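Local coordinates for protein phosphodiesterase (Salpingoeca rosetta, PDB 7CJ3) that holds a bound retinal within a membrane-embedded helical bundle of the bacteriorhodopsin-like family, forming the transmembrane domain of a larger protein, at residues S38-A43 / A110-Y115; C34-L39 / W127-A132. One frame throughout, in Å; residues are numbered along the deposited sequence.

Contact 1. Residues S38-A43 / A110-Y115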
# COMPACT_ATOMS: atom_id res chain seq x y z
N SER B 38 2.59 -1.44 -28.23
CA SER B 38 2.92 -0.37 -29.19
C SER B 38 3.85 0.64 -28.53
O SER B 38 4.79 1.10 -29.21
CB SER B 38 1.69 0.24 -29.74
OG SER B 38 0.56 -0.37 -29.11
N LEU B 39 3.65 0.90 -27.23
CA LEU B 39 4.51 1.82 -26.41
C LEU B 39 5.95 1.29 -26.33
O LEU B 39 6.90 2.11 -26.35
CB LEU B 39 3.88 2.00 -25.03
CG LEU B 39 2.65 2.91 -25.00
CD1 LEU B 39 2.19 3.13 -23.56
CD2 LEU B 39 2.93 4.24 -25.67
N ILE B 40 6.14 -0.03 -26.31
CA ILE B 40 7.50 -0.65 -26.34
C ILE B 40 8.13 -0.46 -27.73
O ILE B 40 9.32 -0.01 -27.79
CB ILE B 40 7.44 -2.14 -25.92
CG1 ILE B 40 7.22 -2.24 -24.40
CG2 ILE B 40 8.73 -2.88 -26.33
CD1 ILE B 40 6.88 -3.61 -23.90
N PHE B 41 7.37 -0.80 -28.77
CA PHE B 41 7.84 -0.85 -30.18
C PHE B 41 8.25 0.56 -30.61
O PHE B 41 9.32 0.70 -31.24
CB PHE B 41 6.78 -1.50 -31.08
CG PHE B 41 6.36 -2.91 -30.67
CD1 PHE B 41 5.15 -3.47 -31.06
CD2 PHE B 41 7.21 -3.69 -29.88
CE1 PHE B 41 4.80 -4.76 -30.66
CE2 PHE B 41 6.86 -4.96 -29.49
CZ PHE B 41 5.65 -5.50 -29.87
N PHE B 42 7.50 1.60 -30.21
CA PHE B 42 7.74 3.00 -30.65
C PHE B 42 8.59 3.79 -29.64
O PHE B 42 8.83 4.95 -29.87
CB PHE B 42 6.41 3.69 -30.96
CG PHE B 42 5.71 3.18 -32.19
CD1 PHE B 42 6.28 3.33 -33.44
CD2 PHE B 42 4.45 2.60 -32.10
CE1 PHE B 42 5.63 2.88 -34.58
CE2 PHE B 42 3.78 2.17 -33.24
CZ PHE B 42 4.38 2.30 -34.48
N ALA B 43 9.09 3.18 -28.56
CA ALA B 43 9.90 3.90 -27.57
C ALA B 43 11.20 4.41 -28.20
O ALA B 43 11.68 3.79 -29.11
CB ALA B 43 10.18 3.02 -26.38
N ALA B 110 8.18 1.98 -14.45
CA ALA B 110 9.43 1.87 -13.66
C ALA B 110 10.55 1.12 -14.40
O ALA B 110 11.71 1.49 -14.18
CB ALA B 110 9.14 1.20 -12.32
N THR B 111 10.22 0.08 -15.19
CA THR B 111 11.17 -0.97 -15.67
C THR B 111 11.42 -0.92 -17.18
O THR B 111 12.48 -1.42 -17.60
CB THR B 111 10.71 -2.42 -15.37
OG1 THR B 111 9.35 -2.64 -15.75
CG2 THR B 111 10.92 -2.80 -13.92
N LEU B 112 10.46 -0.43 -17.99
CA LEU B 112 10.58 -0.51 -19.47
C LEU B 112 10.73 0.90 -20.05
O LEU B 112 10.36 1.87 -19.35
CB LEU B 112 9.38 -1.24 -20.08
CG LEU B 112 9.07 -2.61 -19.49
CD1 LEU B 112 7.72 -3.12 -19.94
CD2 LEU B 112 10.14 -3.60 -19.85
N ASN B 113 11.33 0.96 -21.25
CA ASN B 113 11.40 2.14 -22.16
C ASN B 113 10.07 2.21 -22.92
O ASN B 113 9.85 1.33 -23.81
CB ASN B 113 12.59 2.06 -23.11
CG ASN B 113 13.90 1.93 -22.37
OD1 ASN B 113 14.36 2.87 -21.75
ND2 ASN B 113 14.49 0.75 -22.38
N LEU B 114 9.23 3.18 -22.55
CA LEU B 114 7.89 3.38 -23.14
C LEU B 114 7.86 4.73 -23.86
O LEU B 114 8.34 5.73 -23.31
CB LEU B 114 6.81 3.28 -22.06
CG LEU B 114 6.73 1.95 -21.32
CD1 LEU B 114 5.69 2.03 -20.20
CD2 LEU B 114 6.37 0.81 -22.27
N TYR B 115 7.33 4.72 -25.09
CA TYR B 115 7.03 5.91 -25.91
C TYR B 115 6.16 6.86 -25.08
O TYR B 115 5.22 6.39 -24.38
CB TYR B 115 6.29 5.51 -27.19
CG TYR B 115 5.90 6.68 -28.05
CD1 TYR B 115 6.86 7.56 -28.52
CD2 TYR B 115 4.58 6.91 -28.36
CE1 TYR B 115 6.51 8.63 -29.32
CE2 TYR B 115 4.20 7.98 -29.16
CZ TYR B 115 5.18 8.83 -29.65
OH TYR B 115 4.80 9.87 -30.45
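The carbonyl oxygen of Leu-39, in the last turn of helix 17-41, is held by the 110-115 segment. Tyr-115 N gives it a nearly straight hydrogen bond of 2.9 Å (174° at the hydrogen), arriving tilted 29° from the carbonyl plane, and Leu-114 CA adds a weaker CA-H...O contact at 3.6 Å. In a continuing helix Ala-43 N would be due at this oxygen; it binds Ile-40 O instead, and the loop amide takes the place. Apolar groups close around the bond. Leu-114 CD2 fits against two neighbours of the helix, 3.8 Å from Ile-40 CG1 and 3.9 Å from Leu-39 CB. Farther along, Ile-40 CD1 meets Leu-112 CD1, methyl to methyl. In Tyr-115, CG stands anti to the backbone N (chi1 178°), which sets it 3.9 Å from Phe-42 O, and the ring atom CD1 comes closer, to 3.5 Å. Leu-39 CD2 lies at the edge of the same ring, near its plane, the two side chains crossing at about a right angle. Beyond the pair, Asn-113 OD1 is hydrogen-bonded to Ser-48 OG, and a bound lipid, OLC, touches Tyr-115. An extended segment, running from helix 86-111 into strand 117-118, is thus hydrogen-bonded to a helix C-terminus; the two-stranded hairpin that follows recalls the one joining the second and third helices of bacteriorhodopsin.

Contact 2. Residues C34-L39 / W127-A132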
# COMPACT_ATOMS: atom_id res chain seq x y z
N CYS B 34 -2.04 -4.61 -25.81
CA CYS B 34 -1.91 -3.98 -27.15
C CYS B 34 -1.25 -2.61 -27.00
O CYS B 34 -0.27 -2.31 -27.73
CB CYS B 34 -3.27 -3.88 -27.84
SG CYS B 34 -4.11 -5.46 -28.00
N VAL B 35 -1.73 -1.81 -26.06
CA VAL B 35 -1.24 -0.43 -25.86
C VAL B 35 0.19 -0.52 -25.34
O VAL B 35 1.07 0.20 -25.85
CB VAL B 35 -2.17 0.33 -24.91
CG1 VAL B 35 -1.61 1.71 -24.58
CG2 VAL B 35 -3.58 0.41 -25.46
N MET B 36 0.44 -1.43 -24.41
CA MET B 36 1.79 -1.66 -23.87
C MET B 36 2.73 -2.12 -24.99
O MET B 36 3.87 -1.58 -25.09
CB MET B 36 1.77 -2.73 -22.78
CG MET B 36 2.96 -2.68 -21.84
SD MET B 36 4.15 -3.97 -22.19
CE MET B 36 3.10 -5.40 -22.44
N GLY B 37 2.28 -3.08 -25.79
CA GLY B 37 2.96 -3.50 -27.03
C GLY B 37 3.50 -2.30 -27.78
O GLY B 37 4.76 -2.15 -27.92
N SER B 38 2.59 -1.44 -28.23
CA SER B 38 2.92 -0.37 -29.19
C SER B 38 3.85 0.64 -28.53
O SER B 38 4.79 1.10 -29.21
CB SER B 38 1.69 0.24 -29.74
OG SER B 38 0.56 -0.37 -29.11
N LEU B 39 3.65 0.90 -27.23
CA LEU B 39 4.51 1.82 -26.41
C LEU B 39 5.95 1.29 -26.33
O LEU B 39 6.90 2.11 -26.35
CB LEU B 39 3.88 2.00 -25.03
CG LEU B 39 2.65 2.91 -25.00
CD1 LEU B 39 2.19 3.13 -23.56
CD2 LEU B 39 2.93 4.24 -25.67
N TRP B 127 2.98 10.67 -20.01
CA TRP B 127 3.01 9.19 -19.90
C TRP B 127 1.70 8.65 -20.45
O TRP B 127 0.66 8.71 -19.71
CB TRP B 127 3.21 8.78 -18.45
CG TRP B 127 4.48 9.26 -17.82
CD1 TRP B 127 4.58 9.91 -16.62
CD2 TRP B 127 5.83 9.06 -18.27
NE1 TRP B 127 5.90 10.13 -16.30
CE2 TRP B 127 6.68 9.64 -17.31
CE3 TRP B 127 6.41 8.44 -19.39
CZ2 TRP B 127 8.08 9.63 -17.43
CZ3 TRP B 127 7.78 8.44 -19.51
CH2 TRP B 127 8.61 9.01 -18.54
N LEU B 128 1.74 8.10 -21.68
CA LEU B 128 0.55 7.55 -22.38
C LEU B 128 0.07 6.27 -21.66
O LEU B 128 -1.14 5.92 -21.74
CB LEU B 128 0.98 7.28 -23.82
CG LEU B 128 1.21 8.54 -24.66
CD1 LEU B 128 2.04 8.25 -25.91
CD2 LEU B 128 -0.13 9.18 -25.03
N MET B 129 0.97 5.62 -20.94
CA MET B 129 0.66 4.39 -20.15
C MET B 129 -0.25 4.76 -18.96
O MET B 129 -1.26 4.06 -18.77
CB MET B 129 1.93 3.69 -19.66
CG MET B 129 1.67 2.39 -18.94
SD MET B 129 0.97 1.07 -19.95
CE MET B 129 2.52 0.42 -20.57
N ARG B 130 0.05 5.83 -18.23
CA ARG B 130 -0.86 6.31 -17.15
C ARG B 130 -2.23 6.63 -17.76
O ARG B 130 -3.23 6.08 -17.25
CB ARG B 130 -0.30 7.49 -16.36
CG ARG B 130 -1.13 7.82 -15.12
CD ARG B 130 -0.37 8.68 -14.12
NE ARG B 130 0.27 9.82 -14.76
CZ ARG B 130 1.41 10.39 -14.35
NH1 ARG B 130 2.02 9.99 -13.24
NH2 ARG B 130 1.91 11.40 -15.04
N TYR B 131 -2.27 7.42 -18.84
CA TYR B 131 -3.54 7.75 -19.55
C TYR B 131 -4.24 6.45 -19.99
O TYR B 131 -5.46 6.32 -19.73
CB TYR B 131 -3.28 8.73 -20.69
CG TYR B 131 -3.18 10.18 -20.27
CD1 TYR B 131 -4.32 10.91 -19.89
CD2 TYR B 131 -1.96 10.85 -20.28
CE1 TYR B 131 -4.24 12.24 -19.51
CE2 TYR B 131 -1.87 12.18 -19.91
CZ TYR B 131 -3.01 12.88 -19.52
OH TYR B 131 -2.91 14.21 -19.17
N ALA B 132 -3.51 5.48 -20.55
CA ALA B 132 -4.06 4.16 -20.94
C ALA B 132 -4.70 3.43 -19.76
O ALA B 132 -5.83 2.99 -19.88
CB ALA B 132 -2.97 3.31 -21.56
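Met-36 and Met-129 lie side by side and point the same way, with Met-129 CE set against Met-36 CG at 3.4 Å and also near its CB. Met-129 CG is anti to the backbone N (chi1 -176°), which starts the chain off toward helix 17-41, and bends at chi2 and chi3 bring the methyl round to its partner. About one turn beyond Met-129, Ala-132 CB meets a single branch of Val-35: CG1, itself anti to the backbone N, at 3.7 Å. Leu-39 approaches differently, its two methyls dividing between neighbouring residues of the first turn of helix 128-149. CD1 rests on the backbone of Met-129, 3.8 Å from its N, and on its CB, while CD2 lies 4.1 Å from both CB and CD1 of Leu-128, the two leucines crossing obliquely. The side chains meet through apolar groups, without a hydrogen bond between the segments. The short helical axes are almost antiparallel, at 174°, and come no closer than 10.6 Å, a spacing bridged by these side chains. Met-129 also packs on Ser-105 and Ser-108 of helix 86-111. Elsewhere on helix 128-149, Arg-130 forms a salt bridge with Glu-254 of helix 250-277 and Tyr-131 touches the retinal, so the helix that packs on 17-41 also reaches the interior of the bundle.

Both contacts start from helix 17-41 and lie about 8 Å apart, centre to centre; their first segments overlap at Ser-38 and Leu-39, and of these Leu-39 touches the partner segment in both. Contact 1 lies nearer the end of the bundle, about 21 Å from the chain's centre, and contact 2 deeper, at about 14 Å. Along the chain the shared helix comes first, then 110-115, then 127-132, the last two separated by the hairpin of strands 117-118 and 125-126. Their second segments also meet directly: Leu-114 CD1 packs on Met-129 CE at 3.6 Å, and Tyr-115 CD2 on Leu-128 CD1 at 3.8 Å. The end of helix 17-41, the connection after helix 86-111 and the start of helix 128-149 therefore form one continuous packed region.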